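Local coordinates for ATP phosphoribosyltransferase regulatory subunit (Bacillus halodurans, PDB 3OD1), which is probably required, as the partner of HisG, for the first step of histidine biosynthesis and may allow feedback control of that step by histidine, at residues Ser95-Arg100 with Leu104-Gln109; Glu202-Leu207 with Ser215-Leu220; Thr339-Ser344 with Glu353-Lys358. One frame throughout, in Å; residues are numbered along the deposited sequence.

Contact 1. Residues Ser95-Arg100 with Leu104-Gln109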
loop_
_atom_site.group_PDB
_atom_site.type_symbol
_atom_site.label_atom_id
_atom_site.label_comp_id
_atom_site.label_asym_id
_atom_site.label_seq_id
_atom_site.Cartn_x
_atom_site.Cartn_y
_atom_site.Cartn_z
ATOM N N SER B 95 -22.915 1.550 -1.088
ATOM C CA SER B 95 -23.001 1.669 -2.544
ATOM C C SER B 95 -22.591 0.389 -3.266
ATOM O O SER B 95 -23.449 -0.420 -3.612
ATOM C CB SER B 95 -22.164 2.849 -3.032
ATOM O OG SER B 95 -20.819 2.707 -2.634
ATOM N N SER B 96 -21.288 0.223 -3.489
ATOM C CA SER B 96 -20.712 -0.952 -4.157
ATOM C C SER B 96 -21.205 -2.277 -3.567
ATOM O O SER B 96 -21.407 -3.258 -4.284
ATOM C CB SER B 96 -19.174 -0.916 -4.062
ATOM O OG SER B 96 -18.588 0.208 -4.721
ATOM N N LEU B 97 -21.370 -2.309 -2.250
ATOM C CA LEU B 97 -21.731 -3.539 -1.564
ATOM C C LEU B 97 -23.130 -3.469 -0.986
ATOM O O LEU B 97 -23.427 -4.180 -0.031
ATOM C CB LEU B 97 -20.761 -3.811 -0.410
ATOM C CG LEU B 97 -19.264 -3.945 -0.681
ATOM C CD1 LEU B 97 -18.504 -4.048 0.644
ATOM C CD2 LEU B 97 -18.977 -5.140 -1.573
ATOM N N LYS B 98 -23.985 -2.612 -1.546
ATOM C CA LYS B 98 -25.312 -2.403 -0.968
ATOM C C LYS B 98 -26.145 -3.675 -0.988
ATOM O O LYS B 98 -27.010 -3.875 -0.129
ATOM C CB LYS B 98 -26.059 -1.256 -1.660
ATOM C CG LYS B 98 -26.231 -1.400 -3.163
ATOM C CD LYS B 98 -27.041 -0.230 -3.701
ATOM C CE LYS B 98 -26.740 0.048 -5.166
ATOM N NZ LYS B 98 -25.412 0.702 -5.368
ATOM N N ASP B 99 -25.866 -4.542 -1.957
ATOM C CA ASP B 99 -26.604 -5.790 -2.091
ATOM C C ASP B 99 -25.965 -6.965 -1.340
ATOM O O ASP B 99 -26.420 -8.107 -1.451
ATOM C CB ASP B 99 -26.826 -6.125 -3.566
ATOM C CG ASP B 99 -27.932 -5.289 -4.184
ATOM O OD1 ASP B 99 -29.058 -5.307 -3.638
ATOM O OD2 ASP B 99 -27.680 -4.611 -5.204
ATOM N N ARG B 100 -24.916 -6.684 -0.572
ATOM C CA ARG B 100 -24.396 -7.684 0.347
ATOM C C ARG B 100 -25.046 -7.468 1.710
ATOM O O ARG B 100 -24.911 -6.399 2.306
ATOM C CB ARG B 100 -22.870 -7.608 0.433
ATOM C CG ARG B 100 -22.197 -7.506 -0.927
ATOM C CD ARG B 100 -20.834 -8.186 -0.946
ATOM N NE ARG B 100 -20.145 -7.974 -2.219
ATOM C CZ ARG B 100 -18.931 -8.439 -2.509
ATOM N NH1 ARG B 100 -18.257 -9.157 -1.614
ATOM N NH2 ARG B 100 -18.389 -8.181 -3.695
ATOM N N LEU B 104 -21.458 -7.308 7.697
ATOM C CA LEU B 104 -20.262 -7.324 6.871
ATOM C C LEU B 104 -19.015 -7.199 7.732
ATOM O O LEU B 104 -18.976 -6.424 8.699
ATOM C CB LEU B 104 -20.311 -6.183 5.867
ATOM C CG LEU B 104 -21.292 -6.410 4.722
ATOM C CD1 LEU B 104 -21.653 -5.089 4.062
ATOM C CD2 LEU B 104 -20.681 -7.391 3.724
ATOM N N ARG B 105 -18.007 -7.985 7.379
ATOM C CA ARG B 105 -16.731 -7.990 8.076
ATOM C C ARG B 105 -15.648 -7.649 7.064
ATOM O O ARG B 105 -15.303 -8.456 6.189
ATOM C CB ARG B 105 -16.475 -9.355 8.712
ATOM C CG ARG B 105 -17.314 -9.601 9.970
ATOM C CD ARG B 105 -17.203 -11.017 10.457
ATOM N NE ARG B 105 -17.802 -11.147 11.775
ATOM C CZ ARG B 105 -19.100 -11.337 11.989
ATOM N NH1 ARG B 105 -19.943 -11.420 10.964
ATOM N NH2 ARG B 105 -19.556 -11.426 13.232
ATOM N N LEU B 106 -15.134 -6.434 7.174
ATOM C CA LEU B 106 -14.198 -5.916 6.200
ATOM C C LEU B 106 -12.940 -5.464 6.916
ATOM O O LEU B 106 -12.978 -5.148 8.112
ATOM C CB LEU B 106 -14.841 -4.770 5.423
ATOM C CG LEU B 106 -16.063 -5.150 4.575
ATOM C CD1 LEU B 106 -16.828 -3.923 4.135
ATOM C CD2 LEU B 106 -15.661 -5.948 3.350
ATOM N N ALA B 107 -11.831 -5.439 6.182
ATOM C CA ALA B 107 -10.523 -5.146 6.765
ATOM C C ALA B 107 -9.703 -4.310 5.799
ATOM O O ALA B 107 -10.022 -4.228 4.608
ATOM C CB ALA B 107 -9.742 -6.448 7.097
ATOM N N TYR B 108 -8.650 -3.678 6.308
ATOM C CA TYR B 108 -7.807 -2.853 5.451
ATOM C C TYR B 108 -6.397 -2.783 6.007
ATOM O O TYR B 108 -6.173 -3.038 7.183
ATOM C CB TYR B 108 -8.381 -1.437 5.350
ATOM C CG TYR B 108 -8.494 -0.765 6.704
ATOM C CD1 TYR B 108 -9.631 -0.923 7.483
ATOM C CD2 TYR B 108 -7.445 -0.005 7.218
ATOM C CE1 TYR B 108 -9.744 -0.312 8.741
ATOM C CE2 TYR B 108 -7.539 0.604 8.475
ATOM C CZ TYR B 108 -8.693 0.452 9.229
ATOM O OH TYR B 108 -8.784 1.047 10.479
ATOM N N GLN B 109 -5.451 -2.452 5.135
ATOM C CA GLN B 109 -4.118 -2.066 5.549
ATOM C C GLN B 109 -3.754 -0.938 4.587
ATOM O O GLN B 109 -3.528 -1.167 3.396
ATOM C CB GLN B 109 -3.150 -3.246 5.420
ATOM C CG GLN B 109 -1.733 -2.924 5.817
ATOM C CD GLN B 109 -0.783 -4.107 5.623
ATOM O OE1 GLN B 109 -1.204 -5.265 5.651
ATOM N NE2 GLN B 109 0.510 -3.812 5.445
#
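Leu97 and Leu106 reach toward each other tip to tip, with CD1 of Leu97 3.9 Å from CD1 of Leu106. In Leu97 the branch point CG lies beside the backbone N and opposite the carbonyl carbon (chi1 -58°), which carries CD1 out to Leu106 and leaves CD2 against the Arg100 guanidinium. A second van der Waals contact is made by Leu104 on Arg100: CD2 of Leu104 rests 4.0 Å from CB of Arg100, while its CD1 lies 3.9 Å from Arg100 O. Leucine suits these places because its forked, wholly apolar end can meet more than one neighbour: Leu104 and Leu106 also touch Val93 of helix 86-94, and Leu97 touches Leu92. Strand 104-113 pairs antiparallel with strand 125-134, and the two correspond to the motif 2 hairpin of class II aminoacyl-tRNA synthetases; the loop 95-100 leads from helix 86-94 toward this hairpin. Hydrogen bonds shape the loop itself. Two overlapping type I turns are closed by Lys98 N to Ser95 O (3.1 Å) and Arg100 N to Leu97 O (3.0 Å). The lysine chain folds back over its own turn, and in the conformer given for Ser95 its NZ reaches Ser95 O at 2.9 Å, from the opposite face of the carbonyl plane to Lys98 N. Charge enters through Arg100. Its aliphatic root faces Leu104, but its guanidinium leads away to a salt bridge with Glu22 of the second subunit. Arg309 hydrogen-bonds Arg100 O, tying the end of the loop to a more distant part of the chain.

Contact 2. Residues Glu202-Leu207 with Ser215-Leu220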
loop_
_atom_site.group_PDB
_atom_site.type_symbol
_atom_site.label_atom_id
_atom_site.label_comp_id
_atom_site.label_asym_id
_atom_site.label_seq_id
_atom_site.Cartn_x
_atom_site.Cartn_y
_atom_site.Cartn_z
ATOM N N GLU B 202 -11.169 21.101 39.072
ATOM C CA GLU B 202 -11.311 22.528 39.329
ATOM C C GLU B 202 -12.670 23.018 38.835
ATOM O O GLU B 202 -13.347 23.789 39.512
ATOM C CB GLU B 202 -10.187 23.307 38.639
ATOM C CG GLU B 202 -9.904 24.675 39.246
ATOM C CD GLU B 202 -9.133 24.589 40.558
ATOM O OE1 GLU B 202 -9.376 25.433 41.451
ATOM O OE2 GLU B 202 -8.285 23.679 40.697
ATOM N N HIS B 203 -13.062 22.555 37.653
ATOM C CA HIS B 203 -14.312 22.973 37.035
ATOM C C HIS B 203 -15.528 22.495 37.819
ATOM O O HIS B 203 -16.516 23.220 37.960
ATOM C CB HIS B 203 -14.394 22.463 35.597
ATOM C CG HIS B 203 -15.579 22.980 34.847
ATOM N ND1 HIS B 203 -16.585 22.158 34.381
ATOM C CD2 HIS B 203 -15.931 24.240 34.495
ATOM C CE1 HIS B 203 -17.495 22.889 33.765
ATOM N NE2 HIS B 203 -17.123 24.156 33.821
ATOM N N VAL B 204 -15.454 21.268 38.321
ATOM C CA VAL B 204 -16.563 20.687 39.062
ATOM C C VAL B 204 -16.811 21.464 40.353
ATOM O O VAL B 204 -17.955 21.704 40.736
ATOM C CB VAL B 204 -16.308 19.197 39.379
ATOM C CG1 VAL B 204 -17.429 18.630 40.224
ATOM C CG2 VAL B 204 -16.167 18.401 38.091
ATOM N N LYS B 205 -15.732 21.864 41.016
ATOM C CA LYS B 205 -15.847 22.616 42.258
ATOM C C LYS B 205 -16.347 24.038 42.015
ATOM O O LYS B 205 -16.883 24.673 42.921
ATOM C CB LYS B 205 -14.516 22.624 43.013
ATOM C CG LYS B 205 -14.087 21.248 43.487
ATOM C CD LYS B 205 -13.016 21.328 44.561
ATOM C CE LYS B 205 -12.679 19.942 45.099
ATOM N NZ LYS B 205 -11.799 19.998 46.301
ATOM N N SER B 206 -16.183 24.529 40.788
ATOM C CA SER B 206 -16.667 25.862 40.435
ATOM C C SER B 206 -18.165 25.852 40.153
ATOM O O SER B 206 -18.847 26.860 40.341
ATOM C CB SER B 206 -15.913 26.424 39.228
ATOM O OG SER B 206 -16.307 25.796 38.014
ATOM N N LEU B 207 -18.673 24.707 39.706
ATOM C CA LEU B 207 -20.077 24.596 39.315
ATOM C C LEU B 207 -21.029 24.819 40.479
ATOM O O LEU B 207 -20.683 24.593 41.637
ATOM C CB LEU B 207 -20.355 23.233 38.684
ATOM C CG LEU B 207 -19.775 22.992 37.292
ATOM C CD1 LEU B 207 -20.135 21.597 36.839
ATOM C CD2 LEU B 207 -20.291 24.031 36.305
ATOM N N SER B 215 -19.601 15.072 44.202
ATOM C CA SER B 215 -18.934 13.809 44.521
ATOM C C SER B 215 -19.125 12.773 43.422
ATOM O O SER B 215 -18.214 12.001 43.124
ATOM C CB SER B 215 -19.444 13.245 45.848
ATOM O OG SER B 215 -19.262 14.181 46.893
ATOM N N ARG B 216 -20.321 12.739 42.844
ATOM C CA ARG B 216 -20.599 11.825 41.750
ATOM C C ARG B 216 -19.655 12.137 40.592
ATOM O O ARG B 216 -18.883 11.280 40.168
ATOM C CB ARG B 216 -22.064 11.920 41.309
ATOM C CG ARG B 216 -23.078 11.514 42.387
ATOM C CD ARG B 216 -24.339 10.909 41.767
ATOM N NE ARG B 216 -25.233 11.924 41.218
ATOM C CZ ARG B 216 -26.044 11.744 40.176
ATOM N NH1 ARG B 216 -26.817 12.741 39.768
ATOM N NH2 ARG B 216 -26.082 10.582 39.532
ATOM N N LEU B 217 -19.707 13.372 40.098
ATOM C CA LEU B 217 -18.839 13.789 39.003
ATOM C C LEU B 217 -17.380 13.488 39.329
ATOM O O LEU B 217 -16.613 13.042 38.469
ATOM C CB LEU B 217 -19.021 15.279 38.703
ATOM C CG LEU B 217 -20.380 15.660 38.106
ATOM C CD1 LEU B 217 -20.451 17.145 37.808
ATOM C CD2 LEU B 217 -20.639 14.861 36.853
HETATM N N MSE B 218 -17.020 13.721 40.586
HETATM C CA MSE B 218 -15.656 13.538 41.064
HETATM C C MSE B 218 -15.232 12.068 41.034
HETATM O O MSE B 218 -14.112 11.733 40.609
HETATM C CB MSE B 218 -15.538 14.094 42.489
HETATM C CG MSE B 218 -14.245 14.826 42.765
HETATM SE SE MSE B 218 -14.008 16.347 41.579
HETATM C CE MSE B 218 -14.194 17.783 42.880
ATOM N N ASN B 219 -16.133 11.195 41.477
ATOM C CA ASN B 219 -15.832 9.770 41.579
ATOM C C ASN B 219 -15.712 9.060 40.228
ATOM O O ASN B 219 -15.162 7.963 40.144
ATOM C CB ASN B 219 -16.845 9.064 42.487
ATOM C CG ASN B 219 -16.578 9.319 43.962
ATOM O OD1 ASN B 219 -15.426 9.315 44.403
ATOM N ND2 ASN B 219 -17.639 9.547 44.730
ATOM N N LEU B 220 -16.225 9.692 39.175
ATOM C CA LEU B 220 -16.057 9.173 37.817
ATOM C C LEU B 220 -14.587 8.934 37.532
ATOM O O LEU B 220 -14.218 7.896 37.001
ATOM C CB LEU B 220 -16.617 10.157 36.791
ATOM C CG LEU B 220 -16.303 9.868 35.321
ATOM C CD1 LEU B 220 -16.779 8.472 34.924
ATOM C CD2 LEU B 220 -16.955 10.935 34.460
#
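Lys205 and selenomethionine Met218 cross at about a right angle, the terminal methyl CE of Met218 lying against the aliphatic stem of the lysine. This CE is 3.4 Å from Lys205 CE, tighter than usual for two carbons, and 3.5 Å from Lys205 CG. Bends at chi2 and chi3 curl the Met218 chain and bring its end nearer to the other helix. A flexible thioether, here with selenium in place of sulfur, suits such a curve, and a lysine suits the exposed edge because its methylenes can pack while the chain extends to its ammonium. Deeper in, Val204 CG1 lies 4.0 Å from Leu217 CB and 4.1 Å from Leu217 CD1; these two side chains meet at a slant. With CG1 opposite the backbone N (chi1 176°), that one valine methyl serves both Leu217 and, at 4.3 Å, Met218 CE. Helices 197-206 and 211-220 form an antiparallel helical hairpin, their local axes 10.1 Å apart and 173° from one N-to-C direction to the other. It belongs to the mainly helical region between strands 162-167 and 265-268, which probably corresponds to the insertion domain of histidyl-tRNA synthetases. In the next layer Leu188 touches both Val204 and Leu217, while Leu175 and Val178 cover Leu217 further. Polar bonds position the backbones: Tyr200 OH hydrogen-bonds Leu217 O, Lys214 NZ bonds to Lys205 O, and Ser206 OG donates to His203 O at 2.6 Å near the end of its helix. Arg216, on Leu174 and Val178 of helix 168-179, forms a salt bridge with Asp177.

Contact 3. Residues Thr339-Ser344 with Glu353-Lys358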
loop_
_atom_site.group_PDB
_atom_site.type_symbol
_atom_site.label_atom_id
_atom_site.label_comp_id
_atom_site.label_asym_id
_atom_site.label_seq_id
_atom_site.Cartn_x
_atom_site.Cartn_y
_atom_site.Cartn_z
ATOM N N THR B 339 22.373 -14.474 -0.458
ATOM C CA THR B 339 23.621 -15.012 -0.988
ATOM C C THR B 339 23.976 -14.262 -2.279
ATOM O O THR B 339 23.083 -13.818 -3.010
ATOM C CB THR B 339 23.488 -16.501 -1.306
ATOM O OG1 THR B 339 23.256 -17.231 -0.098
ATOM C CG2 THR B 339 24.739 -17.013 -1.945
ATOM N N CYS B 340 25.272 -14.114 -2.553
ATOM C CA CYS B 340 25.724 -13.400 -3.742
ATOM C C CYS B 340 26.677 -14.261 -4.574
ATOM O O CYS B 340 27.702 -14.713 -4.082
ATOM C CB CYS B 340 26.414 -12.091 -3.354
ATOM S SG CYS B 340 27.078 -11.156 -4.755
ATOM N N ILE B 341 26.315 -14.503 -5.829
ATOM C CA ILE B 341 27.183 -15.215 -6.756
ATOM C C ILE B 341 27.803 -14.186 -7.689
ATOM O O ILE B 341 27.092 -13.492 -8.410
ATOM C CB ILE B 341 26.401 -16.262 -7.586
ATOM C CG1 ILE B 341 25.819 -17.347 -6.673
ATOM C CG2 ILE B 341 27.299 -16.880 -8.658
ATOM C CD1 ILE B 341 24.747 -18.203 -7.337
ATOM N N LEU B 342 29.119 -14.055 -7.631
ATOM C CA LEU B 342 29.844 -13.141 -8.511
ATOM C C LEU B 342 30.358 -13.934 -9.699
ATOM O O LEU B 342 31.025 -14.953 -9.527
ATOM C CB LEU B 342 31.026 -12.505 -7.774
ATOM C CG LEU B 342 30.666 -11.615 -6.583
ATOM C CD1 LEU B 342 31.875 -11.403 -5.683
ATOM C CD2 LEU B 342 30.087 -10.278 -7.063
ATOM N N PHE B 343 30.049 -13.485 -10.905
ATOM C CA PHE B 343 30.497 -14.242 -12.064
ATOM C C PHE B 343 31.251 -13.402 -13.072
ATOM O O PHE B 343 31.149 -12.183 -13.074
ATOM C CB PHE B 343 29.330 -14.975 -12.741
ATOM C CG PHE B 343 28.321 -14.065 -13.392
ATOM C CD1 PHE B 343 28.380 -13.799 -14.750
ATOM C CD2 PHE B 343 27.296 -13.502 -12.653
ATOM C CE1 PHE B 343 27.443 -12.971 -15.351
ATOM C CE2 PHE B 343 26.358 -12.666 -13.250
ATOM C CZ PHE B 343 26.432 -12.407 -14.598
ATOM N N SER B 344 32.037 -14.070 -13.910
ATOM C CA SER B 344 32.600 -13.436 -15.097
ATOM C C SER B 344 31.992 -14.075 -16.340
ATOM O O SER B 344 31.233 -15.046 -16.248
ATOM C CB SER B 344 34.122 -13.541 -15.125
ATOM O OG SER B 344 34.542 -14.892 -15.207
ATOM N N GLU B 353 22.644 -20.966 -13.728
ATOM C CA GLU B 353 22.054 -22.234 -13.331
ATOM C C GLU B 353 22.214 -22.454 -11.834
ATOM O O GLU B 353 21.303 -22.942 -11.168
ATOM C CB GLU B 353 22.632 -23.405 -14.133
ATOM C CG GLU B 353 21.692 -23.904 -15.237
ATOM C CD GLU B 353 20.302 -24.265 -14.715
ATOM O OE1 GLU B 353 20.211 -24.945 -13.670
ATOM O OE2 GLU B 353 19.296 -23.873 -15.354
ATOM N N LEU B 354 23.369 -22.089 -11.296
ATOM C CA LEU B 354 23.562 -22.185 -9.859
ATOM C C LEU B 354 22.502 -21.357 -9.125
ATOM O O LEU B 354 21.844 -21.848 -8.209
ATOM C CB LEU B 354 24.968 -21.741 -9.472
ATOM C CG LEU B 354 25.262 -21.703 -7.975
ATOM C CD1 LEU B 354 24.898 -23.028 -7.314
ATOM C CD2 LEU B 354 26.726 -21.362 -7.741
ATOM N N ALA B 355 22.324 -20.106 -9.538
ATOM C CA ALA B 355 21.329 -19.235 -8.921
ATOM C C ALA B 355 19.929 -19.802 -9.145
ATOM O O ALA B 355 19.128 -19.878 -8.217
ATOM C CB ALA B 355 21.424 -17.827 -9.485
ATOM N N ARG B 356 19.648 -20.202 -10.381
ATOM C CA ARG B 356 18.364 -20.819 -10.726
ATOM C C ARG B 356 18.042 -21.912 -9.729
ATOM O O ARG B 356 16.919 -22.017 -9.249
ATOM C CB ARG B 356 18.433 -21.422 -12.129
ATOM C CG ARG B 356 17.286 -21.061 -13.048
ATOM C CD ARG B 356 17.810 -20.705 -14.441
ATOM N NE ARG B 356 16.932 -21.199 -15.499
ATOM C CZ ARG B 356 17.241 -21.210 -16.793
ATOM N NH1 ARG B 356 16.374 -21.687 -17.678
ATOM N NH2 ARG B 356 18.418 -20.750 -17.202
ATOM N N LYS B 357 19.042 -22.722 -9.403
ATOM C CA LYS B 357 18.825 -23.856 -8.510
ATOM C C LYS B 357 18.538 -23.427 -7.070
ATOM O O LYS B 357 17.605 -23.929 -6.445
ATOM C CB LYS B 357 20.003 -24.833 -8.570
ATOM C CG LYS B 357 19.705 -26.185 -7.956
ATOM C CD LYS B 357 20.643 -27.260 -8.480
ATOM C CE LYS B 357 22.087 -26.958 -8.125
ATOM N NZ LYS B 357 22.858 -28.215 -7.886
ATOM N N LYS B 358 19.328 -22.493 -6.547
ATOM C CA LYS B 358 19.150 -22.039 -5.167
ATOM C C LYS B 358 17.791 -21.352 -4.959
ATOM O O LYS B 358 17.105 -21.585 -3.959
ATOM C CB LYS B 358 20.289 -21.101 -4.761
ATOM C CG LYS B 358 21.638 -21.464 -5.370
ATOM C CD LYS B 358 22.602 -22.031 -4.348
ATOM C CE LYS B 358 23.180 -20.952 -3.453
ATOM N NZ LYS B 358 24.070 -21.569 -2.431
#
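Ile341 carries most of this contact, driving its CD1 methyl from the strand against Leu354 and Ala355 of the helix. CD1 lies 3.6 Å from Leu354 CG and 3.7 Å from Leu354 CD2, the Ile341 and Leu354 side chains passing each other at an oblique angle. Placing CG1 opposite the carbonyl carbon (chi1 -63°) turns the longer isoleucine branch to the helix. Ala355 CB is 4.0 Å from the same CD1; its small side chain lets the methyl come down close to the helix backbone, 3.8 Å from Ala355 N. Beta-branched isoleucine suits the central strand of a sheet, and its bulk fills the layer shared with Val365, Cys389 and Ala351. Strand 339-343, helix 348-359 and strand 365-369 make a beta-alpha-beta crossover, with the helix laid along one face of a three-stranded parallel sheet and running back at 166° to the strand, their local axes 9.9 Å apart. The unit belongs to the C-terminal domain, of a family related to the anticodon-binding domains of class II synthetases. Lys358 adds a loose contact, its CE 4.5 Å from Thr339 CG2. A lysine suits this margin, since its methylenes can lie over apolar groups, though the exact course of the chain is less certain; NZ has a long, weak ion pair with Glu363. Arg356, whose side chain takes no part across this contact, packs on Ser258 of the second subunit.

Overall arrangement
The three contacts follow one another along the chain without touching. Contacts 1 and 2 both lie in the part of the chain that resembles histidyl-tRNA synthetase, their centres 44 Å apart, one on the first motif 2 strand and the loop that leads to it, the other in the helical region. Contact 3 belongs to the C-terminal domain, its centre 46 Å from that of contact 1 and 73 Å from that of contact 2, which lies on the opposite side of the chain's centre. Arg105 of contact 1 meets Val366 and Gln368 of the second subunit, on the strand that pairs with 339-343, so the synthetase-like part of one subunit touches the C-terminal domain of the other. Contact 2 touches no other chain.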